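Local structure of zinc transport transcriptional regulator (Lactococcus lactis subsp. lactis, 5YHY) at residues Q40-I43 / L44-L47; N54-I57 / A58-K62; E113-L116 / S117-E121; F126-E129 / E130-V133. The protein probably binds DNA as a zinc-responsive transcription factor of the MarR family that controls zinc transport. The protein carries 1 engineered substitution. One frame throughout, in Å; residues are numbered along the deposited sequence.

Overall arrangement
All four contacts are local, along one helix or at its start, yet their chemistry follows their place in the fold. Contact 1 is the buried one: aliphatic side chains of helix 38-49 and a histidine bound to zinc. Contact 2, in helix 54-61, lies at the surface and packs against contact 1 through Ile57, Lys60 and Leu61, while its outer side carries a salt bridge. Contact 3, part buried in helix 102-123, mixes an aromatic ring with hydroxyl groups. Contact 4 is a surface cap at the start of helix 128-144, built from polar bonds and waters. Contacts 3 and 4, centres about 17 Å apart, both touch the second subunit; contacts 1 and 2 do not.

Contact 1: residues Q40-I43 / L44-L47; sequences QEHI and LMLL. With ZN (zinc ion), chain B.
Leu47 sits one helical turn beyond Ile43, and the two side chains run side by side in the same direction. Followed outward, Leu47 CB lies 3.6 Å from Ile43 O. Leu47 CG comes closer to the same oxygen, at 3.3 Å. Of the branch methyls, Leu47 CD1 meets Ile43 CG2 at 3.9 Å. That meeting depends on the isoleucine: its CG1 branch lies beside the backbone N (chi1 -70°), which leaves CG2 opposite that N and directed along the helix to the leucine. Ile43 O therefore has an aliphatic cover while it also accepts the backbone N-H of Leu47 over 2.9 Å.

This turn belongs to helix 38-49 of the winged helix-turn-helix core of a MarR-type regulator. Ile43 faces inward onto Ala71 and Leu75 of helix 65-77 and onto Ile57 and Leu61 of helix 54-61, and Leu44 packs on Val104 of helix 102-123.

His42 serves the metal. With CG turned to the backbone N side (chi1 -61°), its imidazole reaches off the helix and binds the zinc ion through NE2 at 2.0 Å; Glu24, His108 and His112 supply the other protein ligands. Engaging NE2 in this way probably helps to fix the rotation of the ring. Met45 brings its sulfur alongside at a slant, SD 4.5 Å from CD2 of His42, and also touches His108. The carbonyl of His42 takes the backbone N-H of Leu46 at 3.0 Å.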
loop_
_atom_site.group_PDB
_atom_site.type_symbol
_atom_site.label_atom_id
_atom_site.label_comp_id
_atom_site.label_asym_id
_atom_site.label_seq_id
_atom_site.Cartn_x
_atom_site.Cartn_y
_atom_site.Cartn_z
ATOM N N GLN A 40 14.748 4.557 12.553
ATOM C CA GLN A 40 16.143 4.965 12.490
ATOM C C GLN A 40 16.307 6.274 11.714
ATOM O O GLN A 40 17.017 7.175 12.162
ATOM C CB GLN A 40 16.994 3.841 11.886
ATOM C CG GLN A 40 17.058 2.637 12.817
ATOM C CD GLN A 40 17.405 1.339 12.117
ATOM O OE1 GLN A 40 17.862 1.332 10.975
ATOM N NE2 GLN A 40 17.188 0.224 12.813
ATOM N N GLU A 41 15.628 6.381 10.571
ATOM C CA GLU A 41 15.707 7.590 9.759
ATOM C C GLU A 41 15.176 8.780 10.543
ATOM O O GLU A 41 15.707 9.885 10.459
ATOM C CB GLU A 41 14.889 7.441 8.468
ATOM C CG GLU A 41 15.362 6.348 7.524
ATOM C CD GLU A 41 16.350 6.843 6.485
ATOM O OE1 GLU A 41 16.945 7.920 6.676
ATOM O OE2 GLU A 41 16.532 6.139 5.467
ATOM N N HIS A 42 14.114 8.555 11.309
ATOM C CA HIS A 42 13.490 9.652 12.030
ATOM C C HIS A 42 14.299 10.112 13.232
ATOM O O HIS A 42 14.285 11.290 13.564
ATOM C CB HIS A 42 12.051 9.306 12.389
ATOM C CG HIS A 42 11.210 9.048 11.185
ATOM N ND1 HIS A 42 9.960 8.476 11.257
ATOM C CD2 HIS A 42 11.451 9.263 9.869
ATOM C CE1 HIS A 42 9.459 8.358 10.042
ATOM N NE2 HIS A 42 10.348 8.824 9.179
ATOM N N ILE A 43 15.032 9.193 13.855
ATOM C CA ILE A 43 15.963 9.606 14.890
ATOM C C ILE A 43 17.023 10.526 14.294
ATOM O O ILE A 43 17.345 11.565 14.867
ATOM C CB ILE A 43 16.606 8.396 15.581
ATOM C CG1 ILE A 43 15.543 7.688 16.441
ATOM C CG2 ILE A 43 17.807 8.838 16.441
ATOM C CD1 ILE A 43 16.066 6.493 17.193
ATOM N N LEU A 44 17.534 10.171 13.122
ATOM C CA LEU A 44 18.554 11.005 12.494
ATOM C C LEU A 44 18.017 12.399 12.179
ATOM O O LEU A 44 18.696 13.393 12.420
ATOM C CB LEU A 44 19.120 10.344 11.241
ATOM C CG LEU A 44 19.866 9.030 11.441
ATOM C CD1 LEU A 44 20.404 8.589 10.096
ATOM C CD2 LEU A 44 21.008 9.174 12.439
ATOM N N MET A 45 16.779 12.475 11.686
ATOM C CA MET A 45 16.157 13.776 11.448
ATOM C C MET A 45 16.023 14.590 12.718
ATOM O O MET A 45 16.228 15.798 12.714
ATOM C CB MET A 45 14.775 13.626 10.797
ATOM C CG MET A 45 14.832 13.298 9.326
ATOM S SD MET A 45 13.197 13.156 8.563
ATOM C CE MET A 45 12.486 14.749 8.936
ATOM N N LEU A 46 15.653 13.930 13.810
ATOM C CA LEU A 46 15.505 14.618 15.074
ATOM C C LEU A 46 16.862 15.166 15.551
ATOM O O LEU A 46 16.962 16.313 15.983
ATOM C CB LEU A 46 14.879 13.678 16.112
ATOM C CG LEU A 46 14.687 14.261 17.504
ATOM C CD1 LEU A 46 13.862 15.539 17.454
ATOM C CD2 LEU A 46 14.039 13.229 18.432
ATOM N N LEU A 47 17.904 14.347 15.443
ATOM C CA LEU A 47 19.225 14.740 15.930
ATOM C C LEU A 47 19.850 15.847 15.083
ATOM O O LEU A 47 20.672 16.619 15.580
ATOM C CB LEU A 47 20.157 13.529 16.020
ATOM C CG LEU A 47 19.691 12.458 17.007
ATOM C CD1 LEU A 47 20.747 11.357 17.067
ATOM C CD2 LEU A 47 19.445 13.051 18.390
HETATM ZN ZN ZN B . 10.434 8.953 7.149
#

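Contact 2: residues N54-I57 / A58-K62; sequences NAKI and AEKLK
Lys56 and Glu59 form the charged link of this helix, a salt bridge with Lys56 NZ 2.9 Å from Glu59 OE1. The ammonium comes in on the syn lone pair of that oxygen, the side facing OE2, and the two side chains lie alongside each other and point the same way. Lys56 has to fold to do this: CG leaves opposite the backbone N (chi1 175°), then bends at chi2 and chi3 (63° and 58°) bring the chain round to the carboxylate, with CD only 3.3 Å from Glu59 OE1. Lys60 NZ lies 6.0 Å from Lys56 NZ, a like charge whose effect the glutamate probably moderates.

Apolar contacts are of two sorts. On the exposed side the methylenes of the two lysines run together, Lys56 CD 3.8 Å from Lys60 CG. On the inner side Ile57 CG2 meets Leu61 CD1 at 3.9 Å, again side by side, and both residues press on Ile43 of helix 38-49. Ile57 also reaches Val68 and Leu72 of helix 65-77.

Backbone bonds carry the turn itself. Ala58 N donates to Asn54 O, and Leu61 N to Ile57 O at 3.0 Å. Asn54 spends its side-chain OD1 on the indole N-H of Trp95, in strand 93-97, and Lys62, with positive phi, turns the chain out of the helix. Helix 54-61 thus has an apolar flank packed on helices 38-49 and 65-77 and a charged flank outward, the first helix of a helix-turn-helix motif within the winged MarR-type domain.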
loop_
_atom_site.group_PDB
_atom_site.type_symbol
_atom_site.label_atom_id
_atom_site.label_comp_id
_atom_site.label_asym_id
_atom_site.label_seq_id
_atom_site.Cartn_x
_atom_site.Cartn_y
_atom_site.Cartn_z
ATOM N N ASN A 54 17.742 9.802 25.213
ATOM C CA ASN A 54 16.833 8.703 24.897
ATOM C C ASN A 54 15.395 9.107 25.197
ATOM O O ASN A 54 14.484 8.810 24.422
ATOM C CB ASN A 54 17.164 7.450 25.713
ATOM C CG ASN A 54 18.432 6.773 25.257
ATOM O OD1 ASN A 54 19.471 7.409 25.118
ATOM N ND2 ASN A 54 18.354 5.468 25.025
ATOM N N ALA A 55 15.198 9.771 26.334
ATOM C CA ALA A 55 13.854 10.181 26.753
ATOM C C ALA A 55 13.228 11.153 25.767
ATOM O O ALA A 55 12.061 11.010 25.407
ATOM C CB ALA A 55 13.888 10.796 28.149
ATOM N N LYS A 56 14.015 12.127 25.319
ATOM C CA LYS A 56 13.540 13.125 24.375
ATOM C C LYS A 56 13.171 12.483 23.036
ATOM O O LYS A 56 12.174 12.851 22.407
ATOM C CB LYS A 56 14.602 14.212 24.184
ATOM C CG LYS A 56 14.273 15.244 23.124
ATOM C CD LYS A 56 13.027 16.039 23.480
ATOM C CE LYS A 56 13.168 16.739 24.819
ATOM N NZ LYS A 56 12.032 17.677 25.058
ATOM N N ILE A 57 13.967 11.508 22.609
ATOM C CA ILE A 57 13.668 10.806 21.369
ATOM C C ILE A 57 12.330 10.064 21.456
ATOM O O ILE A 57 11.511 10.128 20.536
ATOM C CB ILE A 57 14.793 9.834 20.976
ATOM C CG1 ILE A 57 16.084 10.609 20.691
ATOM C CG2 ILE A 57 14.389 9.036 19.749
ATOM C CD1 ILE A 57 17.321 9.709 20.554
ATOM N N ALA A 58 12.115 9.351 22.563
ATOM C CA ALA A 58 10.869 8.620 22.770
ATOM C C ALA A 58 9.684 9.574 22.791
ATOM O O ALA A 58 8.627 9.278 22.232
ATOM C CB ALA A 58 10.919 7.811 24.079
ATOM N N GLU A 59 9.874 10.717 23.439
ATOM C CA GLU A 59 8.822 11.718 23.545
ATOM C C GLU A 59 8.460 12.253 22.160
ATOM O O GLU A 59 7.283 12.312 21.786
ATOM C CB GLU A 59 9.297 12.864 24.441
ATOM C CG GLU A 59 8.323 14.029 24.554
ATOM C CD GLU A 59 8.978 15.265 25.143
ATOM O OE1 GLU A 59 9.918 15.792 24.513
ATOM O OE2 GLU A 59 8.566 15.707 26.235
ATOM N N LYS A 60 9.477 12.652 21.406
ATOM C CA LYS A 60 9.268 13.329 20.127
ATOM C C LYS A 60 8.687 12.409 19.066
ATOM O O LYS A 60 7.833 12.815 18.275
ATOM C CB LYS A 60 10.590 13.905 19.612
ATOM C CG LYS A 60 11.047 15.171 20.315
ATOM C CD LYS A 60 10.368 16.394 19.718
ATOM C CE LYS A 60 11.161 17.663 20.005
ATOM N NZ LYS A 60 10.508 18.870 19.412
ATOM N N LEU A 61 9.167 11.171 19.029
ATOM C CA LEU A 61 8.744 10.239 17.995
ATOM C C LEU A 61 7.530 9.424 18.429
ATOM O O LEU A 61 6.992 8.639 17.645
ATOM C CB LEU A 61 9.894 9.305 17.592
ATOM C CG LEU A 61 11.137 9.978 17.008
ATOM C CD1 LEU A 61 12.115 8.914 16.538
ATOM C CD2 LEU A 61 10.779 10.920 15.866
ATOM N N LYS A 62 7.113 9.615 19.676
ATOM C CA LYS A 62 5.951 8.923 20.221
ATOM C C LYS A 62 6.117 7.412 20.160
ATOM O O LYS A 62 5.206 6.690 19.758
ATOM C CB LYS A 62 4.669 9.358 19.495
ATOM C CG LYS A 62 4.378 10.839 19.627
ATOM C CD LYS A 62 2.990 11.172 19.084
ATOM C CE LYS A 62 2.544 12.564 19.516
ATOM N NZ LYS A 62 3.313 13.631 18.831
#

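Contact 3: residues E113-L116 / S117-E121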
loop_
_atom_site.group_PDB
_atom_site.type_symbol
_atom_site.label_atom_id
_atom_site.label_comp_id
_atom_site.label_asym_id
_atom_site.label_seq_id
_atom_site.Cartn_x
_atom_site.Cartn_y
_atom_site.Cartn_z
ATOM N N GLU A 113 9.581 16.409 3.026
ATOM C CA GLU A 113 9.187 17.746 2.610
ATOM C C GLU A 113 8.520 17.716 1.237
ATOM O O GLU A 113 7.471 18.332 1.043
ATOM C CB GLU A 113 10.404 18.665 2.590
ATOM C CG GLU A 113 10.093 20.111 2.267
ATOM C CD GLU A 113 11.353 20.959 2.208
ATOM O OE1 GLU A 113 12.197 20.715 1.312
ATOM O OE2 GLU A 113 11.506 21.857 3.068
ATOM N N LYS A 114 9.132 16.987 0.305
ATOM C CA LYS A 114 8.629 16.857 -1.068
ATOM C C LYS A 114 7.271 16.180 -1.080
ATOM O O LYS A 114 6.358 16.570 -1.816
ATOM C CB LYS A 114 9.599 16.017 -1.908
ATOM C CG LYS A 114 9.235 15.970 -3.384
ATOM C CD LYS A 114 9.128 17.398 -3.901
ATOM C CE LYS A 114 9.363 17.479 -5.383
ATOM N NZ LYS A 114 9.276 18.889 -5.810
ATOM N N THR A 115 7.148 15.150 -0.258
ATOM C CA THR A 115 5.925 14.370 -0.192
ATOM C C THR A 115 4.801 15.239 0.339
ATOM O O THR A 115 3.720 15.321 -0.262
ATOM C CB THR A 115 6.118 13.143 0.704
ATOM O OG1 THR A 115 7.164 12.335 0.150
ATOM C CG2 THR A 115 4.844 12.310 0.773
ATOM N N LEU A 116 5.048 15.884 1.472
ATOM C CA LEU A 116 4.019 16.720 2.077
ATOM C C LEU A 116 3.639 17.898 1.192
ATOM O O LEU A 116 2.456 18.215 1.054
ATOM C CB LEU A 116 4.445 17.181 3.474
ATOM C CG LEU A 116 4.354 16.054 4.513
ATOM C CD1 LEU A 116 4.963 16.481 5.846
ATOM C CD2 LEU A 116 2.901 15.573 4.704
ATOM N N SER A 117 4.628 18.524 0.552
ATOM C CA SER A 117 4.337 19.659 -0.320
ATOM C C SER A 117 3.493 19.211 -1.520
ATOM O O SER A 117 2.621 19.943 -1.982
ATOM C CB SER A 117 5.623 20.369 -0.769
ATOM O OG SER A 117 6.356 19.598 -1.699
ATOM N N THR A 118 3.742 18.001 -2.009
ATOM C CA THR A 118 2.944 17.465 -3.102
ATOM C C THR A 118 1.480 17.315 -2.687
ATOM O O THR A 118 0.564 17.671 -3.440
ATOM C CB THR A 118 3.503 16.111 -3.588
ATOM O OG1 THR A 118 4.837 16.296 -4.085
ATOM C CG2 THR A 118 2.625 15.521 -4.696
ATOM N N TYR A 119 1.252 16.792 -1.487
ATOM C CA TYR A 119 -0.118 16.645 -0.998
ATOM C C TYR A 119 -0.728 18.018 -0.748
ATOM O O TYR A 119 -1.914 18.236 -1.000
ATOM C CB TYR A 119 -0.191 15.795 0.283
ATOM C CG TYR A 119 0.391 14.398 0.153
ATOM C CD1 TYR A 119 0.435 13.747 -1.075
ATOM C CD2 TYR A 119 0.903 13.738 1.265
ATOM C CE1 TYR A 119 0.988 12.476 -1.186
ATOM C CE2 TYR A 119 1.448 12.473 1.163
ATOM C CZ TYR A 119 1.487 11.849 -0.063
ATOM O OH TYR A 119 2.037 10.599 -0.187
ATOM N N GLN A 120 0.082 18.938 -0.233
ATOM C CA GLN A 120 -0.404 20.282 0.048
ATOM C C GLN A 120 -0.854 20.978 -1.237
ATOM O O GLN A 120 -1.936 21.570 -1.286
ATOM C CB GLN A 120 0.675 21.106 0.750
ATOM C CG GLN A 120 0.238 22.506 1.108
ATOM C CD GLN A 120 -0.760 22.520 2.236
ATOM O OE1 GLN A 120 -0.671 21.720 3.166
ATOM N NE2 GLN A 120 -1.724 23.434 2.166
ATOM N N GLU A 121 -0.026 20.904 -2.274
ATOM C CA GLU A 121 -0.359 21.525 -3.548
ATOM C C GLU A 121 -1.626 20.925 -4.133
ATOM O O GLU A 121 -2.451 21.639 -4.699
ATOM C CB GLU A 121 0.799 21.401 -4.537
ATOM C CG GLU A 121 2.004 22.229 -4.137
ATOM C CD GLU A 121 3.262 21.833 -4.884
ATOM O OE1 GLU A 121 3.234 20.824 -5.626
ATOM O OE2 GLU A 121 4.288 22.527 -4.711
#
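Thr115 and Tyr119 make the tight part of this contact, side by side and pointing the same way. The threonine methyl CG2 lies 3.4 Å from Tyr119 CE2 and equally close to the phenol OH, a placement it owes to standing opposite its own backbone N while OG1 (chi1 -60°) turns back to bond the carbonyl of His111. Lower down, Thr115 O sits over one face of the ring, 3.4 Å above its plane and offset toward the rim, while accepting the backbone N-H of Tyr119.

Ile25 and Leu27 of the same chain and Leu12 of the second subunit also pack on the Tyr119 side chain. Helix 102-123, which also carries the zinc ligands His108 and His112, thus takes part in the dimer here, in keeping with the helical dimerisation region of MarR proteins. Were Tyr119 an alanine, the Thr115 methyl and carbonyl would probably lose their cover and a gap open towards Leu12 of the second subunit.

Away from the ring, Thr118 makes the firm bond, gripping Lys114 O by OG1 at 2.7 Å and by its backbone N at 3.0 Å, from opposite faces of the carbonyl plane. Ser117 and Lys114 form the looser side: Ser117 OG stands 3.0 Å from Lys114 O and 3.2 Å from Glu113 O, its proton not settled, and the long lysine chain merely skirts it, Lys114 CD 4.2 Å from Ser117 OG.

Contact 4: residues F126-E129 / E130-V133; sequences FTDE and EQEV
The Phe126 ring and the Glu130 carboxylate meet with their planes 76° apart, the side chains crossing at about a right angle. OE1 of Glu130 approaches the ring at a slant, 3.6 Å from Phe126 CD1. The carboxylate is met from above its own plane by the backbone N-H of Thr127, which bonds Glu130 OE1 at 2.9 Å and well out of the plane (40°). The third flat group, the amide of Gln131, works at both ends: NE2 donates to Phe126 O over 3.2 Å, a bent bond with the acceptor tilted from the amide plane, and also to Gly123 O, while OE1 takes a proton from a water that likewise donates to Asp128 OD1.

Thr127 is the N-cap of helix 128-144. Its OG1, set between the backbone N and the carbonyl carbon (chi1 64°), accepts the N-H of Glu130 at 3.2 Å; with the return bond from Thr127 N to the glutamate this makes a capping box. Losing the carboxylate, as with an alanine at Glu130, is likely to leave the Thr127 N-H without its mate and strip the cover from Phe126 CB and CD1. Asp128, Glu129 and Glu130 all fall in the first turn, where the helix dipole would probably favour negative charge.

Further along, a second water bridges Glu129 O and Glu132 OE1, donating to both, at 2.8 Å and 3.0 Å respectively. On the dimer side, Phe126 packs on Phe137 of the second subunit and Glu130 on Val133 of that subunit, whose Glu130 in turn touches Val133 here.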
loop_
_atom_site.group_PDB
_atom_site.type_symbol
_atom_site.label_atom_id
_atom_site.label_comp_id
_atom_site.label_asym_id
_atom_site.label_seq_id
_atom_site.Cartn_x
_atom_site.Cartn_y
_atom_site.Cartn_z
ATOM N N PHE A 126 -8.427 22.528 -4.027
ATOM C CA PHE A 126 -9.778 22.367 -3.520
ATOM C C PHE A 126 -10.115 23.431 -2.469
ATOM O O PHE A 126 -9.268 23.830 -1.655
ATOM C CB PHE A 126 -9.933 20.974 -2.900
ATOM C CG PHE A 126 -9.762 19.846 -3.885
ATOM C CD1 PHE A 126 -10.859 19.354 -4.587
ATOM C CD2 PHE A 126 -8.516 19.276 -4.110
ATOM C CE1 PHE A 126 -10.711 18.313 -5.486
ATOM C CE2 PHE A 126 -8.360 18.228 -5.003
ATOM C CZ PHE A 126 -9.453 17.754 -5.701
ATOM N N THR A 127 -11.357 23.893 -2.498
ATOM C CA THR A 127 -11.826 24.826 -1.490
ATOM C C THR A 127 -11.978 24.110 -0.163
ATOM O O THR A 127 -11.947 22.883 -0.101
ATOM C CB THR A 127 -13.207 25.381 -1.850
ATOM O OG1 THR A 127 -14.164 24.310 -1.851
ATOM C CG2 THR A 127 -13.166 26.051 -3.216
ATOM N N ASP A 128 -12.159 24.872 0.911
ATOM C CA ASP A 128 -12.359 24.267 2.220
ATOM C C ASP A 128 -13.540 23.302 2.243
ATOM O O ASP A 128 -13.450 22.218 2.830
ATOM C CB ASP A 128 -12.542 25.341 3.305
ATOM C CG ASP A 128 -11.274 26.119 3.578
ATOM O OD1 ASP A 128 -10.175 25.519 3.594
ATOM O OD2 ASP A 128 -11.371 27.343 3.790
ATOM N N GLU A 129 -14.651 23.696 1.617
ATOM C CA GLU A 129 -15.836 22.850 1.573
ATOM C C GLU A 129 -15.511 21.517 0.903
ATOM O O GLU A 129 -15.924 20.457 1.381
ATOM C CB GLU A 129 -16.971 23.550 0.822
ATOM C CG GLU A 129 -18.147 22.642 0.475
ATOM C CD GLU A 129 -19.291 23.375 -0.213
ATOM O OE1 GLU A 129 -19.045 24.062 -1.230
ATOM O OE2 GLU A 129 -20.443 23.260 0.266
ATOM N N GLU A 130 -14.771 21.580 -0.197
ATOM C CA GLU A 130 -14.377 20.364 -0.923
ATOM C C GLU A 130 -13.387 19.550 -0.102
ATOM O O GLU A 130 -13.453 18.318 -0.090
ATOM C CB GLU A 130 -13.778 20.721 -2.290
ATOM C CG GLU A 130 -14.806 21.353 -3.249
ATOM C CD GLU A 130 -14.173 22.066 -4.418
ATOM O OE1 GLU A 130 -12.954 22.323 -4.388
ATOM O OE2 GLU A 130 -14.905 22.362 -5.383
ATOM N N GLN A 131 -12.466 20.222 0.580
ATOM C CA GLN A 131 -11.528 19.509 1.445
ATOM C C GLN A 131 -12.243 18.770 2.572
ATOM O O GLN A 131 -11.818 17.693 2.973
ATOM C CB GLN A 131 -10.457 20.435 2.020
ATOM C CG GLN A 131 -9.530 21.008 0.983
ATOM C CD GLN A 131 -8.388 21.767 1.625
ATOM O OE1 GLN A 131 -8.189 21.691 2.835
ATOM N NE2 GLN A 131 -7.652 22.520 0.827
ATOM N N GLU A 132 -13.326 19.351 3.087
ATOM C CA GLU A 132 -14.120 18.668 4.103
ATOM C C GLU A 132 -14.707 17.358 3.569
ATOM O O GLU A 132 -14.709 16.343 4.278
ATOM C CB GLU A 132 -15.240 19.575 4.611
ATOM C CG GLU A 132 -15.989 18.981 5.789
ATOM C CD GLU A 132 -16.994 19.951 6.387
ATOM O OE1 GLU A 132 -17.470 20.851 5.655
ATOM O OE2 GLU A 132 -17.304 19.815 7.592
ATOM N N VAL A 133 -15.201 17.382 2.328
ATOM C CA VAL A 133 -15.730 16.174 1.698
ATOM C C VAL A 133 -14.623 15.121 1.598
ATOM O O VAL A 133 -14.807 13.968 1.990
ATOM C CB VAL A 133 -16.301 16.460 0.292
ATOM C CG1 VAL A 133 -16.652 15.163 -0.424
ATOM C CG2 VAL A 133 -17.533 17.362 0.401
HETATM O O HOH W 1 -9.811 23.035 4.797
HETATM O O HOH W 2 -18.265 20.106 2.814
#